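Local atomic coordinates of amidohydrolase 2 (Bifidobacterium longum subsp. infantis, PDB entry 6UVZ), a protein that probably acts as a metal-dependent hydrolase of the amidohydrolase superfamily, its substrate not being established. Residues R115-E120 / L144-K149; G124-A129 / F151-E156; F135-R140 / V157-D162. All coordinates share one frame; numbering follows the deposited sequence.

In the fold
The three contacts lie in one sector of a TIM-like (beta/alpha)8 fold, whose eight strands form a parallel sheet. Contact 3 pairs neighbouring strands 135-137 and 159-161 near the centre of the chain, whereas contacts 1 and 2 lie further out, joining helix 144-153 to helix 119-131 and the turn leading into it. The centres of contacts 1 and 2 are about 11 Å apart, each about 12 Å from that of contact 3. Along the chain the three first segments, then the three second, come in order, so the helix 119-131 region is tied to helix 144-153. Phe151 links the layers, packing on Leu125 outside and on Phe135, Leu137 and Val159 of the barrel wall.

Contact 1 (R115-E120 / L144-K149)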
loop_
_atom_site.group_PDB
_atom_site.type_symbol
_atom_site.label_atom_id
_atom_site.label_comp_id
_atom_site.label_asym_id
_atom_site.label_seq_id
_atom_site.Cartn_x
_atom_site.Cartn_y
_atom_site.Cartn_z
ATOM N N ARG A 115 11.806 15.716 1.397
ATOM C CA ARG A 115 11.203 15.669 0.069
ATOM C C ARG A 115 9.760 16.162 0.090
ATOM O O ARG A 115 9.311 16.831 -0.848
ATOM C CB ARG A 115 11.282 14.245 -0.482
ATOM C CG ARG A 115 10.456 13.992 -1.734
ATOM C CD ARG A 115 10.922 14.841 -2.903
ATOM N NE ARG A 115 10.122 14.590 -4.098
ATOM C CZ ARG A 115 10.226 15.281 -5.227
ATOM N NH1 ARG A 115 11.098 16.276 -5.320
ATOM N NH2 ARG A 115 9.457 14.980 -6.264
ATOM N N ALA A 116 9.020 15.849 1.156
ATOM C CA ALA A 116 7.612 16.225 1.222
ATOM C C ALA A 116 7.411 17.727 1.369
ATOM O O ALA A 116 6.295 18.212 1.156
ATOM C CB ALA A 116 6.928 15.497 2.379
ATOM N N LEU A 117 8.455 18.470 1.727
ATOM C CA LEU A 117 8.357 19.911 1.909
ATOM C C LEU A 117 8.722 20.697 0.657
ATOM O O LEU A 117 8.586 21.926 0.654
ATOM C CB LEU A 117 9.246 20.359 3.075
ATOM C CG LEU A 117 8.917 19.775 4.451
ATOM C CD1 LEU A 117 9.756 20.439 5.533
ATOM C CD2 LEU A 117 7.434 19.910 4.757
ATOM N N GLU A 118 9.178 20.030 -0.399
ATOM C CA GLU A 118 9.527 20.738 -1.621
ATOM C C GLU A 118 8.259 21.172 -2.354
ATOM O O GLU A 118 7.270 20.431 -2.378
ATOM C CB GLU A 118 10.385 19.859 -2.529
ATOM C CG GLU A 118 11.556 19.195 -1.820
ATOM C CD GLU A 118 12.643 18.750 -2.778
ATOM O OE1 GLU A 118 13.493 19.588 -3.145
ATOM O OE2 GLU A 118 12.643 17.565 -3.174
ATOM N N PRO A 119 8.252 22.366 -2.954
ATOM C CA PRO A 119 7.030 22.833 -3.627
ATOM C C PRO A 119 6.657 22.010 -4.845
ATOM O O PRO A 119 5.465 21.901 -5.158
ATOM C CB PRO A 119 7.369 24.280 -4.013
ATOM C CG PRO A 119 8.543 24.648 -3.168
ATOM C CD PRO A 119 9.311 23.386 -2.959
ATOM N N GLU A 120 7.635 21.431 -5.549
ATOM C CA GLU A 120 7.303 20.595 -6.697
ATOM C C GLU A 120 6.610 19.309 -6.264
ATOM O O GLU A 120 5.843 18.729 -7.039
ATOM C CB GLU A 120 8.561 20.280 -7.509
ATOM C CG GLU A 120 9.495 19.266 -6.870
ATOM C CD GLU A 120 10.683 18.937 -7.752
ATOM O OE1 GLU A 120 11.115 19.819 -8.524
ATOM O OE2 GLU A 120 11.181 17.793 -7.680
ATOM N N LEU A 144 6.989 11.229 9.592
ATOM C CA LEU A 144 5.546 11.328 9.399
ATOM C C LEU A 144 5.009 12.721 9.706
ATOM O O LEU A 144 3.909 13.059 9.257
ATOM C CB LEU A 144 4.822 10.297 10.264
ATOM C CG LEU A 144 4.094 9.179 9.514
ATOM C CD1 LEU A 144 3.292 8.323 10.478
ATOM C CD2 LEU A 144 3.197 9.755 8.431
ATOM N N GLY A 145 5.754 13.531 10.460
ATOM C CA GLY A 145 5.289 14.873 10.763
ATOM C C GLY A 145 5.236 15.765 9.537
ATOM O O GLY A 145 4.275 16.515 9.346
ATOM N N ASP A 146 6.265 15.694 8.687
ATOM C CA ASP A 146 6.278 16.513 7.480
ATOM C C ASP A 146 5.269 16.016 6.452
ATOM O O ASP A 146 4.773 16.807 5.642
ATOM C CB ASP A 146 7.681 16.543 6.875
ATOM C CG ASP A 146 8.723 17.062 7.845
ATOM O OD1 ASP A 146 9.446 16.237 8.442
ATOM O OD2 ASP A 146 8.812 18.296 8.018
HETATM N N MSE A 147 4.958 14.723 6.468
HETATM C CA MSE A 147 3.977 14.158 5.549
HETATM C C MSE A 147 2.595 14.738 5.820
HETATM O O MSE A 147 1.830 15.005 4.893
HETATM C CB MSE A 147 3.938 12.634 5.669
HETATM C CG MSE A 147 5.299 11.967 5.586
HETATM SE SE MSE A 147 6.185 12.237 3.873
HETATM C CE MSE A 147 7.970 11.626 4.368
ATOM N N ALA A 148 2.284 14.932 7.104
ATOM C CA ALA A 148 0.984 15.480 7.477
ATOM C C ALA A 148 0.802 16.891 6.932
ATOM O O ALA A 148 -0.270 17.233 6.422
ATOM C CB ALA A 148 0.824 15.465 8.997
ATOM N N LYS A 149 1.841 17.723 7.028
ATOM C CA LYS A 149 1.753 19.080 6.499
ATOM C C LYS A 149 1.710 19.089 4.977
ATOM O O LYS A 149 1.103 19.986 4.381
ATOM C CB LYS A 149 2.929 19.916 7.002
ATOM C CG LYS A 149 2.909 20.179 8.498
ATOM C CD LYS A 149 4.291 20.001 9.104
ATOM C CE LYS A 149 5.330 20.841 8.381
ATOM N NZ LYS A 149 6.699 20.603 8.915
#
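Ala116 and Leu117, in the 3-10 turn before helix 119-131, meet helix 144-153, packing the approach to one outer helix of the (beta/alpha)8 barrel on the next. Arg115 sends its guanidinium away from that helix. The methyl of Ala116 points at the helix and rests on Met147, a selenomethionine, with CB 3.7 Å from SE. Met147 leaves its helix facing away from the turn, and a bend at its second torsion (chi2 -63°) helps bring the selenium back. Leu117 reaches over at the exposed margin, crossing Asp146 at about a right angle: CD1 lies 3.4 Å from Asp146 OD2, and CD2 4.3 Å from Lys149 NZ. Further on, Arg115 NH1 donates to OE2 of Glu118 (2.9 Å), the N-cap of helix 119-131, and to Glu120 OE2 (2.8 Å), two salt bridges near the guanidinium plane; Glu104 binds NE of the same arginine. On the other helix, Asp146 OD2 and Lys149 NZ form a salt bridge at 3.3 Å whose hydrogen bond is weak. These salt bridges stay within each segment, Glu104 aside; between them is van der Waals packing, a methyl on a selenium and a leucine tip over a carboxylate oxygen and near an ammonium.

Contact 2 (G124-A129 / F151-E156); sequences GLRAMA and FAQVPE
Leu125 packs against both Phe151 and Val154, and this is the buried, close-fitting half of the contact. Its CD2 lies 3.6 Å from Phe151 CE1, approaching the ring obliquely, with the two side chains at about a right angle. Phe151 starts out away from 124-129, but the CD1-CE1 side of its ring comes back to Leu125, while CZ meets Phe135 and CE2 meets Leu137 of strand 135-137. Val154 lies against both Leu125 and Arg126, CG2 being 3.8 Å from Leu125 CB, and Ile122 touches the same valine. Ala129 CB packs on Glu156 CG, at 3.6 Å, and beside its carbonyl oxygen. Toward solvent the fit gives way to polar reach. The chain of Arg126 runs extended from CG to NE, and NH1 donates to Gln153 O (3.1 Å, 146° at the hydrogen), coming from above the carbonyl plane. Val154 CG2 lies over one face of the guanidinium, toward its rim. Glu156 OE2, 3.8 Å from Arg126 NH1, makes only a long salt bridge. Two successive outer helices of a (beta/alpha)8 barrel are joined here, the later one through its C-terminal end and the loop returning to strand 159-161.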
loop_
_atom_site.group_PDB
_atom_site.type_symbol
_atom_site.label_atom_id
_atom_site.label_comp_id
_atom_site.label_asym_id
_atom_site.label_seq_id
_atom_site.Cartn_x
_atom_site.Cartn_y
_atom_site.Cartn_z
ATOM N N GLY A 124 3.009 18.592 -7.468
ATOM C CA GLY A 124 2.790 17.301 -8.096
ATOM C C GLY A 124 1.591 16.566 -7.537
ATOM O O GLY A 124 0.920 15.826 -8.261
ATOM N N LEU A 125 1.304 16.755 -6.246
ATOM C CA LEU A 125 0.121 16.138 -5.653
ATOM C C LEU A 125 -1.154 16.678 -6.285
ATOM O O LEU A 125 -2.097 15.921 -6.544
ATOM C CB LEU A 125 0.110 16.366 -4.140
ATOM C CG LEU A 125 1.219 15.709 -3.314
ATOM C CD1 LEU A 125 1.272 16.306 -1.915
ATOM C CD2 LEU A 125 1.024 14.206 -3.238
ATOM N N ARG A 126 -1.200 17.987 -6.549
ATOM C CA ARG A 126 -2.379 18.572 -7.181
ATOM C C ARG A 126 -2.556 18.056 -8.603
ATOM O O ARG A 126 -3.687 17.867 -9.064
ATOM C CB ARG A 126 -2.278 20.096 -7.180
ATOM C CG ARG A 126 -1.890 20.699 -5.841
ATOM C CD ARG A 126 -2.004 22.214 -5.871
ATOM N NE ARG A 126 -1.245 22.846 -4.795
ATOM C CZ ARG A 126 -1.691 22.997 -3.553
ATOM N NH1 ARG A 126 -2.897 22.557 -3.220
ATOM N NH2 ARG A 126 -0.929 23.585 -2.640
ATOM N N ALA A 127 -1.449 17.826 -9.314
ATOM C CA ALA A 127 -1.539 17.298 -10.672
ATOM C C ALA A 127 -2.108 15.885 -10.678
ATOM O O ALA A 127 -2.969 15.562 -11.505
ATOM C CB ALA A 127 -0.164 17.330 -11.339
HETATM N N MSE A 128 -1.646 15.036 -9.766
HETATM C CA MSE A 128 -2.162 13.680 -9.641
HETATM C C MSE A 128 -3.626 13.685 -9.216
HETATM O O MSE A 128 -4.418 12.859 -9.672
HETATM C CB MSE A 128 -1.331 12.878 -8.638
HETATM C CG MSE A 128 0.072 12.554 -9.114
HETATM SE SE MSE A 128 1.065 11.487 -7.819
HETATM C CE MSE A 128 1.332 12.843 -6.458
ATOM N N ALA A 129 -3.975 14.626 -8.336
ATOM C CA ALA A 129 -5.356 14.735 -7.877
ATOM C C ALA A 129 -6.298 15.066 -9.026
ATOM O O ALA A 129 -7.399 14.510 -9.113
ATOM C CB ALA A 129 -5.463 15.788 -6.776
ATOM N N PHE A 151 0.316 16.709 2.803
ATOM C CA PHE A 151 -1.008 16.342 2.320
ATOM C C PHE A 151 -2.119 17.201 2.910
ATOM O O PHE A 151 -3.254 17.128 2.428
ATOM C CB PHE A 151 -1.279 14.864 2.609
ATOM C CG PHE A 151 -0.360 13.929 1.876
ATOM C CD1 PHE A 151 -0.619 13.570 0.565
ATOM C CD2 PHE A 151 0.766 13.415 2.496
ATOM C CE1 PHE A 151 0.228 12.713 -0.113
ATOM C CE2 PHE A 151 1.617 12.559 1.824
ATOM C CZ PHE A 151 1.347 12.208 0.518
ATOM N N ALA A 152 -1.827 18.004 3.935
ATOM C CA ALA A 152 -2.818 18.958 4.419
ATOM C C ALA A 152 -3.034 20.086 3.421
ATOM O O ALA A 152 -4.143 20.623 3.322
ATOM C CB ALA A 152 -2.398 19.522 5.776
ATOM N N GLN A 153 -1.991 20.457 2.674
ATOM C CA GLN A 153 -2.131 21.479 1.645
ATOM C C GLN A 153 -2.872 20.962 0.420
ATOM O O GLN A 153 -3.458 21.761 -0.318
ATOM C CB GLN A 153 -0.756 22.005 1.234
ATOM C CG GLN A 153 0.136 22.395 2.400
ATOM C CD GLN A 153 1.518 22.825 1.953
ATOM O OE1 GLN A 153 1.673 23.504 0.939
ATOM N NE2 GLN A 153 2.535 22.424 2.708
ATOM N N VAL A 154 -2.856 19.653 0.189
ATOM C CA VAL A 154 -3.553 19.053 -0.945
ATOM C C VAL A 154 -4.566 18.043 -0.415
ATOM O O VAL A 154 -4.313 16.830 -0.462
ATOM C CB VAL A 154 -2.567 18.389 -1.921
ATOM C CG1 VAL A 154 -3.261 18.046 -3.232
ATOM C CG2 VAL A 154 -1.368 19.293 -2.166
ATOM N N PRO A 155 -5.715 18.485 0.105
ATOM C CA PRO A 155 -6.717 17.524 0.591
ATOM C C PRO A 155 -7.449 16.788 -0.517
ATOM O O PRO A 155 -8.144 15.807 -0.225
ATOM C CB PRO A 155 -7.678 18.403 1.398
ATOM C CG PRO A 155 -7.569 19.744 0.759
ATOM C CD PRO A 155 -6.132 19.880 0.333
ATOM N N GLU A 156 -7.316 17.220 -1.771
ATOM C CA GLU A 156 -8.034 16.598 -2.875
ATOM C C GLU A 156 -7.308 15.399 -3.469
ATOM O O GLU A 156 -7.881 14.709 -4.318
ATOM C CB GLU A 156 -8.309 17.625 -3.983
ATOM C CG GLU A 156 -7.066 18.218 -4.631
ATOM C CD GLU A 156 -6.499 19.398 -3.865
ATOM O OE1 GLU A 156 -6.967 19.660 -2.738
ATOM O OE2 GLU A 156 -5.588 20.069 -4.393
#

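Contact 3 (F135-R140 / V157-D162); sequences FELCNR and VTVIID
Thr158 O opens the pairing by accepting a hydrogen bond from Phe135 N at 2.7 Å, at the start of two adjacent parallel strands of the barrel. Helix 144-153 connects them as a beta-alpha-beta crossover, and their directions differ by 24°. At Val159 the CA-H points to Phe135 O, a 3.4 Å contact from CA, and CG2 sits 4.0 Å from Leu137 CB on the face covered by Phe151. Ile160 then bonds on either side of Glu136: N donates to Phe135 O at 2.9 Å, and O accepts from Leu137 N. Its side chain projects to the other face, which looks into the barrel, together with Glu136, whose OE2 lies against Ile160 CG2. Ile161 returns to the helix side and lies alongside Leu137, the two pointing the same way, with CD1 3.6 Å from Leu137 CD2. Asp162 closes the pairing, its N bonding to Leu137 O at 2.8 Å. It stands at the C-terminal end of the strands, the end at which members of this superfamily generally carry their active sites. The Asp162 and Glu136 side chains cross at about a right angle, with their carboxylate planes 35° apart. The glutamate is bent at its second torsion (chi2 82°), which turns CD toward the neighbouring strand. Lys190 forms a salt bridge with Glu136 OE2 and a weaker, long ion pair with Asp162 OD1, which may ease the repulsion between the two carboxylates. Tyr255 OH also hydrogen-bonds Glu136 OE2, which lies 3.1 Å from Asp162 OD1 without a hydrogen bond between them.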
loop_
_atom_site.group_PDB
_atom_site.type_symbol
_atom_site.label_atom_id
_atom_site.label_comp_id
_atom_site.label_asym_id
_atom_site.label_seq_id
_atom_site.Cartn_x
_atom_site.Cartn_y
_atom_site.Cartn_z
ATOM N N PHE A 135 -1.780 8.532 -4.377
ATOM C CA PHE A 135 -0.373 8.451 -4.013
ATOM C C PHE A 135 -0.179 7.429 -2.901
ATOM O O PHE A 135 -0.950 7.388 -1.937
ATOM C CB PHE A 135 0.172 9.809 -3.567
ATOM C CG PHE A 135 1.621 9.772 -3.171
ATOM C CD1 PHE A 135 2.613 9.694 -4.133
ATOM C CD2 PHE A 135 1.990 9.808 -1.838
ATOM C CE1 PHE A 135 3.946 9.655 -3.775
ATOM C CE2 PHE A 135 3.323 9.770 -1.472
ATOM C CZ PHE A 135 4.301 9.694 -2.442
ATOM N N GLU A 136 0.861 6.611 -3.043
ATOM C CA GLU A 136 1.196 5.574 -2.074
ATOM C C GLU A 136 2.346 6.087 -1.213
ATOM O O GLU A 136 3.464 6.269 -1.704
ATOM C CB GLU A 136 1.571 4.277 -2.788
ATOM C CG GLU A 136 1.165 3.013 -2.060
ATOM C CD GLU A 136 -0.283 2.642 -2.301
ATOM O OE1 GLU A 136 -0.804 2.953 -3.393
ATOM O OE2 GLU A 136 -0.901 2.040 -1.400
ATOM N N LEU A 137 2.071 6.322 0.069
ATOM C CA LEU A 137 3.038 6.920 0.985
ATOM C C LEU A 137 3.713 5.821 1.800
ATOM O O LEU A 137 3.079 5.194 2.654
ATOM C CB LEU A 137 2.361 7.939 1.899
ATOM C CG LEU A 137 3.253 8.549 2.983
ATOM C CD1 LEU A 137 4.482 9.191 2.366
ATOM C CD2 LEU A 137 2.485 9.563 3.814
ATOM N N CYS A 138 5.000 5.600 1.540
ATOM C CA CYS A 138 5.825 4.678 2.314
ATOM C C CYS A 138 7.079 5.429 2.739
ATOM O O CYS A 138 7.944 5.719 1.905
ATOM C CB CYS A 138 6.179 3.429 1.505
ATOM S SG CYS A 138 7.161 2.209 2.409
ATOM N N ASN A 139 7.179 5.743 4.030
ATOM C CA ASN A 139 8.243 6.613 4.514
ATOM C C ASN A 139 8.946 6.039 5.737
ATOM O O ASN A 139 8.770 4.863 6.073
ATOM C CB ASN A 139 7.678 7.994 4.847
ATOM C CG ASN A 139 6.640 7.944 5.952
ATOM O OD1 ASN A 139 5.948 6.940 6.124
ATOM N ND2 ASN A 139 6.530 9.028 6.712
ATOM N N ARG A 140 9.746 6.867 6.405
ATOM C CA ARG A 140 10.399 6.485 7.645
ATOM C C ARG A 140 9.466 6.748 8.825
ATOM O O ARG A 140 8.366 7.286 8.679
ATOM C CB ARG A 140 11.713 7.249 7.819
ATOM C CG ARG A 140 12.657 7.203 6.628
ATOM C CD ARG A 140 13.915 8.006 6.930
ATOM N NE ARG A 140 14.739 8.250 5.750
ATOM C CZ ARG A 140 15.806 7.529 5.419
ATOM N NH1 ARG A 140 16.181 6.509 6.177
ATOM N NH2 ARG A 140 16.498 7.828 4.327
ATOM N N VAL A 157 -6.073 15.131 -3.054
ATOM C CA VAL A 157 -5.341 13.961 -3.524
ATOM C C VAL A 157 -5.596 12.806 -2.566
ATOM O O VAL A 157 -5.716 12.999 -1.349
ATOM C CB VAL A 157 -3.834 14.264 -3.662
ATOM C CG1 VAL A 157 -3.188 14.485 -2.303
ATOM C CG2 VAL A 157 -3.128 13.147 -4.417
ATOM N N THR A 158 -5.707 11.601 -3.117
ATOM C CA THR A 158 -5.908 10.399 -2.320
ATOM C C THR A 158 -4.550 9.850 -1.903
ATOM O O THR A 158 -3.748 9.449 -2.753
ATOM C CB THR A 158 -6.696 9.350 -3.105
ATOM O OG1 THR A 158 -7.997 9.863 -3.416
ATOM C CG2 THR A 158 -6.841 8.074 -2.290
ATOM N N VAL A 159 -4.291 9.841 -0.598
ATOM C CA VAL A 159 -3.037 9.350 -0.040
ATOM C C VAL A 159 -3.330 8.074 0.735
ATOM O O VAL A 159 -4.299 8.011 1.501
ATOM C CB VAL A 159 -2.367 10.408 0.854
ATOM C CG1 VAL A 159 -3.369 10.992 1.842
ATOM C CG2 VAL A 159 -1.170 9.813 1.583
ATOM N N ILE A 160 -2.505 7.054 0.524
ATOM C CA ILE A 160 -2.632 5.775 1.213
ATOM C C ILE A 160 -1.374 5.579 2.045
ATOM O O ILE A 160 -0.270 5.458 1.498
ATOM C CB ILE A 160 -2.842 4.606 0.241
ATOM C CG1 ILE A 160 -4.192 4.722 -0.469
ATOM C CG2 ILE A 160 -2.758 3.290 0.987
ATOM C CD1 ILE A 160 -4.146 5.484 -1.776
ATOM N N ILE A 161 -1.534 5.550 3.367
ATOM C CA ILE A 161 -0.410 5.375 4.281
ATOM C C ILE A 161 -0.044 3.894 4.296
ATOM O O ILE A 161 -0.835 3.053 4.728
ATOM C CB ILE A 161 -0.747 5.878 5.689
ATOM C CG1 ILE A 161 -1.477 7.220 5.629
ATOM C CG2 ILE A 161 0.517 6.013 6.517
ATOM C CD1 ILE A 161 -0.682 8.331 4.994
ATOM N N ASP A 162 1.157 3.570 3.825
ATOM C CA ASP A 162 1.591 2.182 3.736
ATOM C C ASP A 162 2.089 1.686 5.086
ATOM O O ASP A 162 2.853 2.376 5.770
ATOM C CB ASP A 162 2.697 2.026 2.691
ATOM C CG ASP A 162 2.187 2.171 1.275
ATOM O OD1 ASP A 162 0.973 2.407 1.098
ATOM O OD2 ASP A 162 3.003 2.045 0.338
#